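Local coordinates for restriction endonuclease (Mycobacterium sp., PDB 4F0Q), which cleaves DNA that carries methylated cytosine, acting as a homotetrameric, modification-dependent restriction endonuclease, at the interface of chains A and B and the interface of chains A and C. Coordinates in Å, arbitrary orientation; residue numbers count along the deposited sequence, not the author numbering. Chains: chain A/B/C, Restriction endonuclease.

Contact 1: the interface of chains A and B. Residues chain A 341-342, 350; chain B 312, 339, 341, 350, 382.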
ATOM      1  N   MET A 341       6.363  -4.883   0.154  1.00 28.45           N
ATOM      2  CA  MET A 341       5.261  -5.574   0.816  1.00 28.09           C
ATOM      3  C   MET A 341       5.169  -7.036   0.395  1.00 28.55           C
ATOM      4  O   MET A 341       5.039  -7.347  -0.789  1.00 31.20           O
ATOM      5  CB  MET A 341       3.936  -4.852   0.559  1.00 26.30           C
ATOM      6  CG  MET A 341       3.848  -3.485   1.220  1.00 30.07           C
ATOM      7  SD  MET A 341       2.251  -2.675   0.996  1.00 45.26           S
ATOM      8  CE  MET A 341       1.165  -3.820   1.839  1.00 25.67           C
ATOM      9  N   GLY A 342       5.235  -7.927   1.378  1.00 27.87           N
ATOM     10  CA  GLY A 342       5.225  -9.355   1.122  1.00 27.15           C
ATOM     11  C   GLY A 342       6.354 -10.041   1.864  1.00 23.00           C
ATOM     12  O   GLY A 342       6.662  -9.688   3.002  1.00 23.78           O
ATOM     13  N   VAL A 350       5.952  -0.847  -3.061  1.00 28.44           N
ATOM     14  CA  VAL A 350       5.042   0.284  -2.930  1.00 25.77           C
ATOM     15  C   VAL A 350       5.825   1.569  -2.666  1.00 25.24           C
ATOM     16  O   VAL A 350       6.670   1.629  -1.766  1.00 22.95           O
ATOM     17  CB  VAL A 350       3.963   0.053  -1.840  1.00 26.21           C
ATOM     18  CG1 VAL A 350       2.981  -1.019  -2.286  1.00 25.15           C
ATOM     19  CG2 VAL A 350       4.595  -0.324  -0.516  1.00 28.97           C
TER
ATOM     20  N   PHE B 312       2.676 -12.196   4.224  1.00 22.16           N
ATOM     21  CA  PHE B 312       2.680 -10.793   4.632  1.00 19.98           C
ATOM     22  C   PHE B 312       3.208 -10.568   6.050  1.00 26.35           C
ATOM     23  O   PHE B 312       3.487  -9.434   6.436  1.00 35.98           O
ATOM     24  CB  PHE B 312       1.280 -10.192   4.489  1.00 20.71           C
ATOM     25  CG  PHE B 312       0.936  -9.790   3.084  1.00 18.33           C
ATOM     26  CD1 PHE B 312       1.809  -9.017   2.339  1.00 20.98           C
ATOM     27  CD2 PHE B 312      -0.256 -10.190   2.506  1.00 20.92           C
ATOM     28  CE1 PHE B 312       1.497  -8.646   1.046  1.00 19.18           C
ATOM     29  CE2 PHE B 312      -0.573  -9.822   1.213  1.00 16.20           C
ATOM     30  CZ  PHE B 312       0.306  -9.050   0.483  1.00 17.90           C
ATOM     31  N   ILE B 339      -3.548  -4.721   6.203  1.00 19.86           N
ATOM     32  CA  ILE B 339      -2.188  -4.507   6.689  1.00 18.97           C
ATOM     33  C   ILE B 339      -2.006  -3.107   7.267  1.00 21.42           C
ATOM     34  O   ILE B 339      -1.958  -2.124   6.530  1.00 23.36           O
ATOM     35  CB  ILE B 339      -1.145  -4.721   5.575  1.00 21.45           C
ATOM     36  CG1 ILE B 339      -1.291  -6.115   4.964  1.00 21.61           C
ATOM     37  CG2 ILE B 339       0.261  -4.521   6.119  1.00 20.21           C
ATOM     38  CD1 ILE B 339      -0.280  -6.424   3.890  1.00 17.57           C
ATOM     39  N   MET B 341       0.114  -0.296   8.437  1.00 27.80           N
ATOM     40  CA  MET B 341       1.504   0.024   8.127  1.00 33.50           C
ATOM     41  C   MET B 341       2.104   1.219   8.871  1.00 38.75           C
ATOM     42  O   MET B 341       1.534   2.310   8.898  1.00 34.85           O
ATOM     43  CB  MET B 341       1.703   0.187   6.617  1.00 30.10           C
ATOM     44  CG  MET B 341       1.412  -1.076   5.823  1.00 32.12           C
ATOM     45  SD  MET B 341       2.324  -1.173   4.273  1.00 43.43           S
ATOM     46  CE  MET B 341       1.772   0.320   3.460  1.00 38.64           C
ATOM     47  N   VAL B 350      -4.239  -0.915   5.250  1.00 24.12           N
ATOM     48  CA  VAL B 350      -4.136  -1.146   3.819  1.00 19.38           C
ATOM     49  C   VAL B 350      -5.000  -2.339   3.446  1.00 16.95           C
ATOM     50  O   VAL B 350      -4.745  -3.462   3.877  1.00 17.54           O
ATOM     51  CB  VAL B 350      -2.682  -1.403   3.389  1.00 19.01           C
ATOM     52  CG1 VAL B 350      -2.627  -1.903   1.953  1.00 19.38           C
ATOM     53  CG2 VAL B 350      -1.853  -0.138   3.554  1.00 19.41           C
ATOM     54  N   ILE B 382      -3.839  -3.077  -1.834  1.00 21.03           N
ATOM     55  CA  ILE B 382      -2.937  -3.951  -2.576  1.00 15.71           C
ATOM     56  C   ILE B 382      -3.569  -5.307  -2.850  1.00 15.55           C
ATOM     57  O   ILE B 382      -4.407  -5.779  -2.085  1.00 19.79           O
ATOM     58  CB  ILE B 382      -1.565  -4.112  -1.883  1.00 15.59           C
ATOM     59  CG1 ILE B 382      -1.732  -4.558  -0.429  1.00 18.41           C
ATOM     60  CG2 ILE B 382      -0.774  -2.816  -1.962  1.00 20.06           C
ATOM     61  CD1 ILE B 382      -1.548  -6.046  -0.218  1.00 21.28           C
TER

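Contact 2: the interface of chains A and C. Residues chain A 397, 401; chain C 95-96, 98.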
ATOM      1  N   VAL A 397     -10.507  13.612   9.955  1.00 25.30           N
ATOM      2  CA  VAL A 397     -11.848  13.198   9.554  1.00 23.96           C
ATOM      3  C   VAL A 397     -11.910  12.898   8.057  1.00 23.23           C
ATOM      4  O   VAL A 397     -12.456  11.877   7.640  1.00 28.56           O
ATOM      5  CB  VAL A 397     -12.906  14.266   9.922  1.00 28.33           C
ATOM      6  CG1 VAL A 397     -14.202  14.033   9.156  1.00 23.52           C
ATOM      7  CG2 VAL A 397     -13.162  14.265  11.422  1.00 20.90           C
ATOM      8  N   ASP A 401     -12.670   9.224   6.483  1.00 29.62           N
ATOM      9  CA  ASP A 401     -13.852   9.094   5.635  1.00 31.31           C
ATOM     10  C   ASP A 401     -13.514   8.674   4.208  1.00 33.87           C
ATOM     11  O   ASP A 401     -14.054   7.692   3.698  1.00 37.29           O
ATOM     12  CB  ASP A 401     -14.646  10.401   5.620  1.00 30.00           C
ATOM     13  CG  ASP A 401     -15.241  10.731   6.972  1.00 45.55           C
ATOM     14  OD1 ASP A 401     -14.739  10.199   7.983  1.00 46.94           O
ATOM     15  OD2 ASP A 401     -16.208  11.521   7.022  1.00 52.21           O
TER
ATOM     16  N   GLY C  95     -22.426  11.524   6.267  1.00107.07           N
ATOM     17  CA  GLY C  95     -21.297  10.875   6.908  1.00106.64           C
ATOM     18  C   GLY C  95     -19.932  11.513   6.707  1.00104.29           C
ATOM     19  O   GLY C  95     -19.204  11.072   5.818  1.00101.41           O
ATOM     20  N   HIS C  96     -19.549  12.528   7.491  1.00100.95           N
ATOM     21  CA  HIS C  96     -20.361  13.240   8.502  1.00103.11           C
ATOM     22  C   HIS C  96     -21.067  12.417   9.592  1.00 94.69           C
ATOM     23  O   HIS C  96     -22.122  12.807  10.092  1.00 84.40           O
ATOM     24  CB  HIS C  96     -21.334  14.220   7.835  1.00107.26           C
ATOM     25  N   THR C  98     -18.697  10.028  11.499  1.00 71.38           N
ATOM     26  CA  THR C  98     -17.474   9.260  11.699  1.00 68.22           C
ATOM     27  C   THR C  98     -17.401   8.593  13.068  1.00 59.23           C
ATOM     28  O   THR C  98     -17.110   9.242  14.073  1.00 60.67           O
ATOM     29  CB  THR C  98     -16.233  10.151  11.513  1.00 67.27           C
ATOM     30  OG1 THR C  98     -15.939  10.831  12.739  1.00 58.63           O
ATOM     31  CG2 THR C  98     -16.480  11.175  10.417  1.00 62.88           C
TER

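Contact 3: the interface of chains A and C. Residues chain A 262-264; chain C 191-193, 200.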
ATOM      1  N   ARG A 262      -9.996  -6.379  19.908  1.00 20.34           N
ATOM      2  CA  ARG A 262     -10.296  -5.185  19.131  1.00 20.88           C
ATOM      3  C   ARG A 262     -11.317  -4.304  19.841  1.00 18.61           C
ATOM      4  O   ARG A 262     -12.360  -4.781  20.285  1.00 15.80           O
ATOM      5  CB  ARG A 262     -10.817  -5.573  17.746  1.00 21.28           C
ATOM      6  CG  ARG A 262     -11.118  -4.397  16.835  1.00 20.56           C
ATOM      7  CD  ARG A 262      -9.855  -3.622  16.492  1.00 23.42           C
ATOM      8  NE  ARG A 262     -10.074  -2.699  15.383  1.00 27.69           N
ATOM      9  CZ  ARG A 262     -10.483  -1.444  15.524  1.00 24.73           C
ATOM     10  NH1 ARG A 262     -10.716  -0.951  16.732  1.00 28.68           N
ATOM     11  NH2 ARG A 262     -10.658  -0.679  14.455  1.00 23.87           N
ATOM     12  N   VAL A 263     -11.008  -3.016  19.948  1.00 19.28           N
ATOM     13  CA  VAL A 263     -11.938  -2.051  20.520  1.00 20.02           C
ATOM     14  C   VAL A 263     -12.257  -0.964  19.505  1.00 19.16           C
ATOM     15  O   VAL A 263     -11.371  -0.224  19.078  1.00 19.06           O
ATOM     16  CB  VAL A 263     -11.376  -1.399  21.798  1.00 15.98           C
ATOM     17  CG1 VAL A 263     -12.309  -0.304  22.286  1.00 18.93           C
ATOM     18  CG2 VAL A 263     -11.166  -2.444  22.879  1.00 19.40           C
ATOM     19  N   LEU A 264     -13.525  -0.875  19.114  1.00 21.45           N
ATOM     20  CA  LEU A 264     -13.958   0.143  18.164  1.00 21.63           C
ATOM     21  C   LEU A 264     -14.011   1.516  18.827  1.00 21.45           C
ATOM     22  O   LEU A 264     -14.939   1.822  19.574  1.00 19.83           O
ATOM     23  CB  LEU A 264     -15.320  -0.214  17.563  1.00 20.29           C
ATOM     24  CG  LEU A 264     -15.356  -1.428  16.632  1.00 19.89           C
ATOM     25  CD1 LEU A 264     -16.758  -1.654  16.089  1.00 19.99           C
ATOM     26  CD2 LEU A 264     -14.355  -1.273  15.499  1.00 24.02           C
TER
ATOM     27  N   VAL C 191     -16.452  -4.547  21.444  1.00 20.68           N
ATOM     28  CA  VAL C 191     -16.164  -3.612  22.526  1.00 23.50           C
ATOM     29  C   VAL C 191     -15.977  -2.216  21.951  1.00 20.05           C
ATOM     30  O   VAL C 191     -15.107  -1.997  21.110  1.00 18.75           O
ATOM     31  CB  VAL C 191     -14.897  -4.013  23.309  1.00 19.39           C
ATOM     32  CG1 VAL C 191     -14.589  -2.978  24.385  1.00 13.33           C
ATOM     33  CG2 VAL C 191     -15.063  -5.395  23.920  1.00 14.82           C
ATOM     34  N   GLN C 192     -16.801  -1.275  22.392  1.00 17.81           N
ATOM     35  CA  GLN C 192     -16.766   0.071  21.839  1.00 22.57           C
ATOM     36  C   GLN C 192     -16.301   1.087  22.872  1.00 22.20           C
ATOM     37  O   GLN C 192     -16.450   0.875  24.070  1.00 24.57           O
ATOM     38  CB  GLN C 192     -18.148   0.461  21.315  1.00 25.02           C
ATOM     39  CG  GLN C 192     -18.736  -0.534  20.329  1.00 23.74           C
ATOM     40  CD  GLN C 192     -20.163  -0.198  19.949  1.00 29.02           C
ATOM     41  OE1 GLN C 192     -20.847  -0.990  19.303  1.00 30.89           O
ATOM     42  NE2 GLN C 192     -20.618   0.985  20.345  1.00 29.78           N
ATOM     43  N   ARG C 193     -15.730   2.190  22.403  1.00 23.14           N
ATOM     44  CA  ARG C 193     -15.368   3.287  23.291  1.00 26.68           C
ATOM     45  C   ARG C 193     -16.137   4.552  22.937  1.00 28.19           C
ATOM     46  O   ARG C 193     -15.985   5.101  21.845  1.00 27.54           O
ATOM     47  CB  ARG C 193     -13.866   3.565  23.255  1.00 30.97           C
ATOM     48  CG  ARG C 193     -13.476   4.821  24.021  1.00 35.72           C
ATOM     49  CD  ARG C 193     -11.975   5.038  24.053  1.00 30.72           C
ATOM     50  NE  ARG C 193     -11.294   4.068  24.904  1.00 38.31           N
ATOM     51  CZ  ARG C 193     -10.652   2.999  24.448  1.00 32.03           C
ATOM     52  NH1 ARG C 193     -10.601   2.764  23.145  1.00 32.98           N
ATOM     53  NH2 ARG C 193     -10.059   2.167  25.294  1.00 29.99           N
ATOM     54  N   SER C 200     -14.836   2.045  27.911  1.00 38.99           N
ATOM     55  CA  SER C 200     -15.196   0.957  27.014  1.00 30.17           C
ATOM     56  C   SER C 200     -16.413   0.197  27.528  1.00 24.34           C
ATOM     57  O   SER C 200     -16.578   0.010  28.733  1.00 27.81           O
ATOM     58  CB  SER C 200     -14.018   0.001  26.823  1.00 27.88           C
ATOM     59  OG  SER C 200     -12.926   0.661  26.204  1.00 37.99           O
TER
HETATM   60  O   HOH W   1     -14.771  -5.190  19.143  1.00 20.42           O

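Contact 4: the interface of chains A and B. Residues chain A 189, 191, 201-202; chain B 139-140, 143, 145.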
ATOM      1  N   HIS A 189      15.825 -10.014  19.441  1.00 17.75           N
ATOM      2  CA  HIS A 189      16.953  -9.407  20.133  1.00 17.59           C
ATOM      3  C   HIS A 189      16.912  -7.894  19.967  1.00 16.31           C
ATOM      4  O   HIS A 189      16.499  -7.389  18.924  1.00 16.74           O
ATOM      5  CB  HIS A 189      18.267  -9.967  19.577  1.00 16.09           C
ATOM      6  CG  HIS A 189      19.493  -9.291  20.111  1.00 19.59           C
ATOM      7  ND1 HIS A 189      20.146  -8.288  19.426  1.00 20.45           N
ATOM      8  CD2 HIS A 189      20.190  -9.480  21.255  1.00 16.91           C
ATOM      9  CE1 HIS A 189      21.190  -7.886  20.129  1.00 13.17           C
ATOM     10  NE2 HIS A 189      21.239  -8.592  21.243  1.00 15.52           N
ATOM     11  N   VAL A 191      19.044  -4.010  21.459  1.00 19.70           N
ATOM     12  CA  VAL A 191      20.059  -3.368  22.284  1.00 15.74           C
ATOM     13  C   VAL A 191      19.524  -2.047  22.821  1.00 15.05           C
ATOM     14  O   VAL A 191      19.071  -1.193  22.059  1.00 19.15           O
ATOM     15  CB  VAL A 191      21.371  -3.129  21.513  1.00 13.26           C
ATOM     16  CG1 VAL A 191      22.358  -2.356  22.374  1.00 11.07           C
ATOM     17  CG2 VAL A 191      21.974  -4.454  21.072  1.00 12.90           C
ATOM     18  N   PHE A 201      23.117  -2.353  26.713  1.00 20.05           N
ATOM     19  CA  PHE A 201      22.956  -3.763  27.053  1.00 15.59           C
ATOM     20  C   PHE A 201      21.948  -4.474  26.154  1.00 14.87           C
ATOM     21  O   PHE A 201      20.973  -3.870  25.712  1.00 15.46           O
ATOM     22  CB  PHE A 201      22.534  -3.906  28.521  1.00 19.72           C
ATOM     23  CG  PHE A 201      21.216  -3.256  28.841  1.00 17.19           C
ATOM     24  CD1 PHE A 201      21.147  -1.906  29.144  1.00 13.47           C
ATOM     25  CD2 PHE A 201      20.045  -3.998  28.847  1.00 17.15           C
ATOM     26  CE1 PHE A 201      19.938  -1.308  29.438  1.00 16.19           C
ATOM     27  CE2 PHE A 201      18.832  -3.404  29.143  1.00 15.60           C
ATOM     28  CZ  PHE A 201      18.779  -2.058  29.439  1.00 14.23           C
ATOM     29  N   PRO A 202      22.183  -5.768  25.883  1.00 15.94           N
ATOM     30  CA  PRO A 202      21.230  -6.573  25.114  1.00 14.88           C
ATOM     31  C   PRO A 202      19.963  -6.832  25.919  1.00 15.49           C
ATOM     32  O   PRO A 202      19.972  -6.679  27.138  1.00 19.96           O
ATOM     33  CB  PRO A 202      21.985  -7.885  24.890  1.00 15.96           C
ATOM     34  CG  PRO A 202      22.938  -7.965  26.028  1.00 15.09           C
ATOM     35  CD  PRO A 202      23.367  -6.550  26.281  1.00 20.55           C
TER
ATOM     36  N   ALA B 139      25.583  -9.496  17.214  1.00 15.43           N
ATOM     37  CA  ALA B 139      24.393  -8.654  17.120  1.00 14.05           C
ATOM     38  C   ALA B 139      24.388  -7.571  18.190  1.00 15.03           C
ATOM     39  O   ALA B 139      23.812  -6.500  17.998  1.00 12.42           O
ATOM     40  CB  ALA B 139      23.134  -9.503  17.216  1.00 16.06           C
ATOM     41  N   ARG B 140      25.029  -7.858  19.319  1.00 13.86           N
ATOM     42  CA  ARG B 140      25.216  -6.860  20.367  1.00 13.84           C
ATOM     43  C   ARG B 140      25.963  -5.639  19.826  1.00 16.15           C
ATOM     44  O   ARG B 140      25.686  -4.503  20.217  1.00 13.31           O
ATOM     45  CB  ARG B 140      25.975  -7.473  21.549  1.00 14.66           C
ATOM     46  CG  ARG B 140      26.469  -6.470  22.585  1.00 13.36           C
ATOM     47  CD  ARG B 140      25.325  -5.697  23.224  1.00 13.45           C
ATOM     48  NE  ARG B 140      25.816  -4.678  24.147  1.00 15.89           N
ATOM     49  CZ  ARG B 140      26.195  -3.457  23.780  1.00 12.39           C
ATOM     50  NH1 ARG B 140      26.138  -3.097  22.505  1.00 12.69           N
ATOM     51  NH2 ARG B 140      26.632  -2.595  24.687  1.00 12.69           N
ATOM     52  N   ALA B 143      24.120  -3.760  16.559  1.00 13.57           N
ATOM     53  CA  ALA B 143      23.163  -2.783  17.054  1.00 13.98           C
ATOM     54  C   ALA B 143      23.819  -1.938  18.139  1.00 12.62           C
ATOM     55  O   ALA B 143      23.172  -1.546  19.110  1.00 14.39           O
ATOM     56  CB  ALA B 143      21.921  -3.473  17.587  1.00 14.72           C
ATOM     57  N   THR B 145      25.271   1.137  20.155  1.00 13.50           N
ATOM     58  CA  THR B 145      24.649   2.439  20.377  1.00 14.59           C
ATOM     59  C   THR B 145      25.585   3.607  20.079  1.00 13.53           C
ATOM     60  O   THR B 145      25.172   4.766  20.123  1.00 15.45           O
ATOM     61  CB  THR B 145      24.123   2.573  21.818  1.00 12.45           C
ATOM     62  OG1 THR B 145      25.209   2.416  22.740  1.00 18.26           O
ATOM     63  CG2 THR B 145      23.067   1.512  22.101  1.00 12.92           C
TER

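Contact 1: the interface of chains A and B
A:Met341 pushes its thioether into an apolar pocket on chain B and buries more surface (87 Å²) than any other residue of the patch. Its sulfur meets that of its counterpart, SD of A:Met341 lying 3.6 Å from SD of B:Met341, and the two side chains cross at about a right angle. The A:Met341 chain runs straight through chi2 (-177°), and its turn at chi3 (63°) brings the CE methyl to two isoleucines. There CE of A:Met341 touches CD1 of B:Ile339 at 3.6 Å, the two side chains passing in opposite directions. From another side CG1 of B:Ile382 approaches the same CE to 3.8 Å. B:Ile382 hides 26 Å² and also turns CG2 towards A:Val350. Next along the strand, at A:Gly342, the rim of the B:Phe312 ring meets the backbone directly. The patch belongs to a two-fold interface between endonuclease domains. Of the magnesium-site residues in chain A, Asp334 immediately precedes strand 335-342, and Gln355 and Ala356 lie within strand 347-357. B:Ile339 supports the ring from within chain B, its CD1 lying over one face near the rim, while CD1 of B:Phe312 contacts CA of A:Gly342 at 3.6 Å.

Contact 2: the interface of chains A and C
A:Asp401 points its carboxylate at the side-chain methyl of C:Thr98, joining the endonuclease domain of one subunit to the AspBHI-type N-terminal region of another. Each of these two residues hides 41 Å², and their side chains cross at about a right angle. CG2 of C:Thr98 faces both carboxylate oxygens and lies 3.7 Å from CG of A:Asp401; its approach to OD1 is modelled too tightly to carry meaning. The same methyl also meets A:Val397, which lies beside the carboxylate, CG1 of A:Val397 being 3.9 Å from CG2 of C:Thr98. OD2 of A:Asp401 also comes to 3.3 Å from the carbonyl O of C:Gly95, a contact made beside the backbone of C:Gly95 and C:His96. Behind this shell, A:Val397 and A:Asp401 stand one turn apart on helix 393-401, and present their side chains together. In C:Thr98 the hydroxyl OG1 lies between the backbone N and the carbonyl carbon (chi1 85°), an arrangement that leaves CG2 to make the contact. C:Gly95 and C:Thr98 belong to a loop; a cis peptide bond joins C:Gly95 to C:His96, whose side chain is incomplete and whose position is poorly ordered.

Contact 3: the interface of chains A and C
The guanidinium of C:Arg193 reaches A:Val263 through one terminal nitrogen, NH1 lying 3.6 Å from CG1 of A:Val263. One face of this flat group carries OG of C:Ser200, 3.3 Å above its plane and towards the rim. On the other chain the guanidinium of A:Arg262 has CD2 of A:Leu264 over one face, again near the rim. Between the two arginines the backbones pair as parallel strands. N of A:Leu264 donates to the carbonyl O of C:Val191 at 2.8 Å, arriving nearly along the C=O axis. N of C:Arg193 then donates to the carbonyl O of A:Leu264 at 3.0 Å, tilted 34° from the carbonyl plane. Both links of A:Leu264 thus go to residues flanking C:Gln192, as a parallel ladder requires. Water 1 carries the ladder one step further, 2.7 Å from O of A:Arg262 and 2.9 Å from N of C:Val191. Above the paired backbones CG2 of A:Val263 packs on CG1 of C:Val191 at 3.8 Å; a chi1 of 177° turns the CG1 branch of C:Val191, rather than CG2, to A:Val263. The site adds the short strand 263-264 of chain A to the long strand 175-193 of chain C, tying two subunits of the tetramer together by backbone pairing.

Contact 4: the interface of chains A and B
The carbonyl oxygen of B:Ala143 is cupped by the branched side chain of A:Val191: its O lies 3.4 Å from CB and 3.5 Å from CG1 of A:Val191. These are van der Waals contacts to a polar atom. The other branch completes the fit, CG2 of A:Val191 resting on CB of B:Ala143 at 3.6 Å. A:Val191 sets CG1 opposite the backbone N (chi1 175°), and this branch also looks towards CG2 of B:Thr145. B:Arg140 hides 56 Å², the most in the patch, and touches chain A with its CD methylene, NE and NH1. Its chain bends at chi2 (61°) and passes across A:Pro202 at about a right angle, with CD of B:Arg140 3.7 Å from CD of A:Pro202. Beyond the bend NH1 of B:Arg140 comes to 3.9 Å from CG1 of A:Val191, so the arginine spans both chain A strands. A:His189, two residues before A:Val191 and on the same side of its strand, turns its imidazole towards the helix end; CE1 of A:His189 is 3.7 Å from the carbonyl O of B:Ala139. The cationic B:Arg140 lies in the last turn of helix 130-142, where the helix dipole would probably suit its charge. Strands 175-193 and 200-210 of chain A thus lie against the C-terminal end of this chain B helix and the loop that follows, with a twin contact generated by the two-fold.

Contact 1 lies about 25 Å from contacts 2 and 3 and 28 Å from contact 4, measured between the centres of their C-alpha atoms. Contacts 2 and 3 are neighbours, 18 Å apart, and join chain A to chain C; contact 4 is 37 Å from contact 3 and 44 Å from contact 2. Contacts 1 and 4 belong to one two-fold interface. Strand 175-193 serves twice: A:Val191 packs on chain B in contact 4, whereas C:Val191 pairs with chain A in contact 3. The same strand end thus meets different partners in different subunits, consistent with a tetramer whose A-B and A-C interfaces are not equivalent.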